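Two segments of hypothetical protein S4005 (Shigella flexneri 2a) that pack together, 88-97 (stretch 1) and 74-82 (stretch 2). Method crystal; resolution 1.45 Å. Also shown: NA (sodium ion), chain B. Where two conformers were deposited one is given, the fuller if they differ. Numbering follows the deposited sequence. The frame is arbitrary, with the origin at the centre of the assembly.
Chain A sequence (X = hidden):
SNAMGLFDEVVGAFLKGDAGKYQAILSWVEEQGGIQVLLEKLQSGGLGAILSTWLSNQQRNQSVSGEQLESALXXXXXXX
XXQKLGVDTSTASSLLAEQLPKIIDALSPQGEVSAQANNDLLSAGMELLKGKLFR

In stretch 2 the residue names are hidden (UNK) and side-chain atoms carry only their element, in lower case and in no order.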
# COMPACT_ATOMS: atom_id res chain seq x y z
N ASP A 88 13.67 -0.58 -8.01
CA ASP A 88 14.45 -0.64 -6.78
C ASP A 88 13.59 -0.35 -5.53
O ASP A 88 12.47 0.22 -5.60
CB ASP A 88 15.55 0.39 -6.82
CG ASP A 88 15.00 1.81 -6.89
OD1 ASP A 88 14.50 2.23 -7.96
OD2 ASP A 88 15.03 2.48 -5.85
N THR A 89 14.15 -0.73 -4.39
CA THR A 89 13.45 -0.66 -3.11
C THR A 89 13.01 0.75 -2.73
O THR A 89 11.91 0.97 -2.19
CB THR A 89 14.32 -1.30 -2.01
OG1 THR A 89 14.51 -2.68 -2.34
CG2 THR A 89 13.65 -1.18 -0.65
N SER A 90 13.84 1.74 -3.05
CA SER A 90 13.52 3.12 -2.74
C SER A 90 12.34 3.63 -3.57
O SER A 90 11.44 4.26 -3.03
CB SER A 90 14.77 3.97 -2.97
OG SER A 90 14.51 5.34 -2.75
N THR A 91 12.30 3.30 -4.85
CA THR A 91 11.15 3.69 -5.66
C THR A 91 9.87 3.02 -5.11
O THR A 91 8.82 3.66 -5.00
CB THR A 91 11.39 3.25 -7.10
OG1 THR A 91 12.51 3.95 -7.62
CG2 THR A 91 10.15 3.54 -8.01
N ALA A 92 9.96 1.74 -4.75
CA ALA A 92 8.80 1.05 -4.16
C ALA A 92 8.36 1.70 -2.85
O ALA A 92 7.17 1.82 -2.60
CB ALA A 92 9.13 -0.37 -3.95
N SER A 93 9.31 2.12 -2.00
CA SER A 93 8.94 2.74 -0.73
C SER A 93 8.28 4.08 -0.97
O SER A 93 7.36 4.47 -0.24
CB SER A 93 10.10 2.83 0.26
OG SER A 93 10.97 3.86 -0.11
N SER A 94 8.75 4.80 -1.99
CA SER A 94 8.14 6.09 -2.30
C SER A 94 6.71 5.90 -2.83
O SER A 94 5.81 6.65 -2.46
CB SER A 94 8.98 6.84 -3.34
OG SER A 94 10.20 7.33 -2.77
N LEU A 95 6.49 4.87 -3.64
CA LEU A 95 5.15 4.52 -4.14
C LEU A 95 4.22 4.24 -2.96
O LEU A 95 3.09 4.75 -2.90
CB LEU A 95 5.25 3.28 -5.01
CG LEU A 95 3.93 2.63 -5.46
CD1 LEU A 95 3.18 3.57 -6.37
CD2 LEU A 95 4.23 1.32 -6.14
N LEU A 96 4.71 3.43 -2.02
CA LEU A 96 3.92 3.14 -0.84
C LEU A 96 3.66 4.36 0.02
O LEU A 96 2.59 4.49 0.60
CB LEU A 96 4.57 2.04 -0.01
CG LEU A 96 4.52 0.64 -0.59
CD1 LEU A 96 5.46 -0.28 0.23
CD2 LEU A 96 3.12 0.06 -0.58
N ALA A 97 4.63 5.27 0.12
CA ALA A 97 4.44 6.44 0.95
C ALA A 97 3.32 7.31 0.40
O ALA A 97 2.55 7.87 1.18
CB ALA A 97 5.75 7.26 1.07
N UNK A 74 9.92 -3.25 6.80
CA UNK A 74 11.12 -4.03 6.54
C UNK A 74 11.55 -3.92 5.09
O UNK A 74 10.71 -3.81 4.18
N UNK A 75 12.86 -3.97 4.89
CA UNK A 75 13.46 -3.96 3.54
C UNK A 75 13.02 -5.10 2.65
O UNK A 75 12.72 -4.89 1.50
o UNK A 75 15.40 -2.74 4.31
c UNK A 75 15.61 -4.00 2.26
c UNK A 75 15.00 -3.95 3.65
N UNK A 76 12.95 -6.32 3.18
CA UNK A 76 12.51 -7.44 2.35
C UNK A 76 11.10 -7.26 1.81
O UNK A 76 10.85 -7.50 0.63
c UNK A 76 12.59 -8.74 3.13
o UNK A 76 14.94 -8.48 2.97
c UNK A 76 13.99 -9.14 3.40
n UNK A 76 14.15 -10.25 4.12
N UNK A 77 10.18 -6.87 2.69
CA UNK A 77 8.78 -6.60 2.29
C UNK A 77 8.71 -5.56 1.17
O UNK A 77 8.01 -5.74 0.15
c UNK A 77 7.94 -6.14 3.48
N UNK A 78 9.41 -4.45 1.36
CA UNK A 78 9.37 -3.39 0.35
C UNK A 78 10.04 -3.84 -0.95
O UNK A 78 9.51 -3.58 -2.04
c UNK A 78 9.90 -0.99 -0.15
c UNK A 78 9.94 -2.08 0.90
c UNK A 78 9.09 -1.67 2.11
N UNK A 79 11.17 -4.55 -0.84
CA UNK A 79 11.87 -5.09 -2.00
C UNK A 79 10.98 -6.08 -2.77
O UNK A 79 11.03 -6.14 -4.00
c UNK A 79 13.18 -5.77 -1.57
o UNK A 79 13.80 -6.41 -2.67
N UNK A 80 10.15 -6.84 -2.05
CA UNK A 80 9.18 -7.74 -2.68
C UNK A 80 8.26 -6.95 -3.65
O UNK A 80 8.01 -7.36 -4.78
c UNK A 80 9.11 -9.55 -0.81
o UNK A 80 10.22 -9.94 -1.24
c UNK A 80 8.32 -8.47 -1.62
o UNK A 80 8.62 -9.97 0.26
N UNK A 81 7.76 -5.80 -3.19
CA UNK A 81 6.91 -4.98 -4.08
C UNK A 81 7.74 -4.43 -5.26
O UNK A 81 7.28 -4.46 -6.42
c UNK A 81 6.28 -3.86 -3.29
c UNK A 81 5.45 -2.90 -4.16
c UNK A 81 4.27 -3.63 -4.83
c UNK A 81 4.95 -1.78 -3.27
N UNK A 82 8.95 -3.96 -4.96
CA UNK A 82 9.87 -3.41 -5.98
C UNK A 82 10.07 -4.47 -7.04
O UNK A 82 9.96 -4.18 -8.23
NA NA B . 12.62 -9.47 -1.34
O HOH W 1 13.18 -3.82 -5.07
O HOH W 2 15.10 -10.06 -0.50

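Position 74 has no side-chain atoms, and its phi/psi of 95/147 would jam a CB against the preceding carbonyl O; nothing of stretch 1 lies near. It is Gly74, the N-cap of the helix that follows.

Position 75 carries one carbon bearing an oxygen and a carbon, a beta-branched hydroxyl side chain. Its backbone O lies 4.4 Å from Thr89 CG2. With CB bonded to an oxygen and a carbon as well as CA, this is Thr75, chi1 m.

Position 76 has two carbons, the second bearing one oxygen and one nitrogen: a short amide, and its CA-to-CB bond points away from stretch 1. This is Asn76.

Position 77 shows a single carbon, a CB whose nearest atom of stretch 1 is Leu96 CD1, 7.1 Å away, too far for contact; hence Ala77.

Position 78 has three carbons, one carrying the other two, with no heteroatom. One terminal carbon comes within 3.5 Å of Thr89 O and 3.9 Å of Ala92 CB, the other within 4.3 Å of Leu96 CD1. Branching at CB makes it Val78, chi1 t; the first carbon is CG1, the second CG2.

Position 79 has one carbon then one oxygen. Its CB lies 3.5 Å from Thr89 OG1, a packing contact. The lone hydroxyl identifies Ser79. Water 1 lies 3.2 Å from Thr89 OG1 and donates a weak hydrogen bond to Ser79 O at 3.3 Å, linking the helices through solvent.

Position 80 has two carbons, the second carrying two oxygens, and its CA-to-CB bond points away from stretch 1. One oxygen binds the sodium ion, NA, at 2.5 Å. The carboxylate chemistry fits Asp80, its OD1 being the ligand.

Position 81 has four carbons forked at the second. One terminal carbon is 3.6 Å from Leu96 CG and 4.3 Å from Leu95 CD2. This is Leu81, chi1 t, chi2 p, and that carbon is CD2.

Position 82 has no side-chain atoms. Its N lies 3.7 Å from Ala92 CB; an ideal CB would stand 3.5 Å from Asp88 O and 3.6 Å from Ala92 CB, so the bare backbone suits a tight approach. It is Gly82.

The two helices cross at 92°, with axes 7.9 Å apart at closest approach, and bury 398 Å² in total. No direct hydrogen bond joins them; apolar packing dominates. Val78 is the knob, seated among Thr89, Ala92, Ser93 and Leu96, while Leu81 extends the apolar patch toward Leu95 and Leu96. The backbones come close where Thr89 meets Ser79 (CA to CA 4.8 Å) and Ala92 meets Gly82 (CA to CA 4.9 Å), and Gly82 brings no side chain to the second of these. Asp88 caps its own helix, its OD2 accepting from Thr91 N at 3.0 Å.

Stretch 2 74-82: GTNAVSDLG
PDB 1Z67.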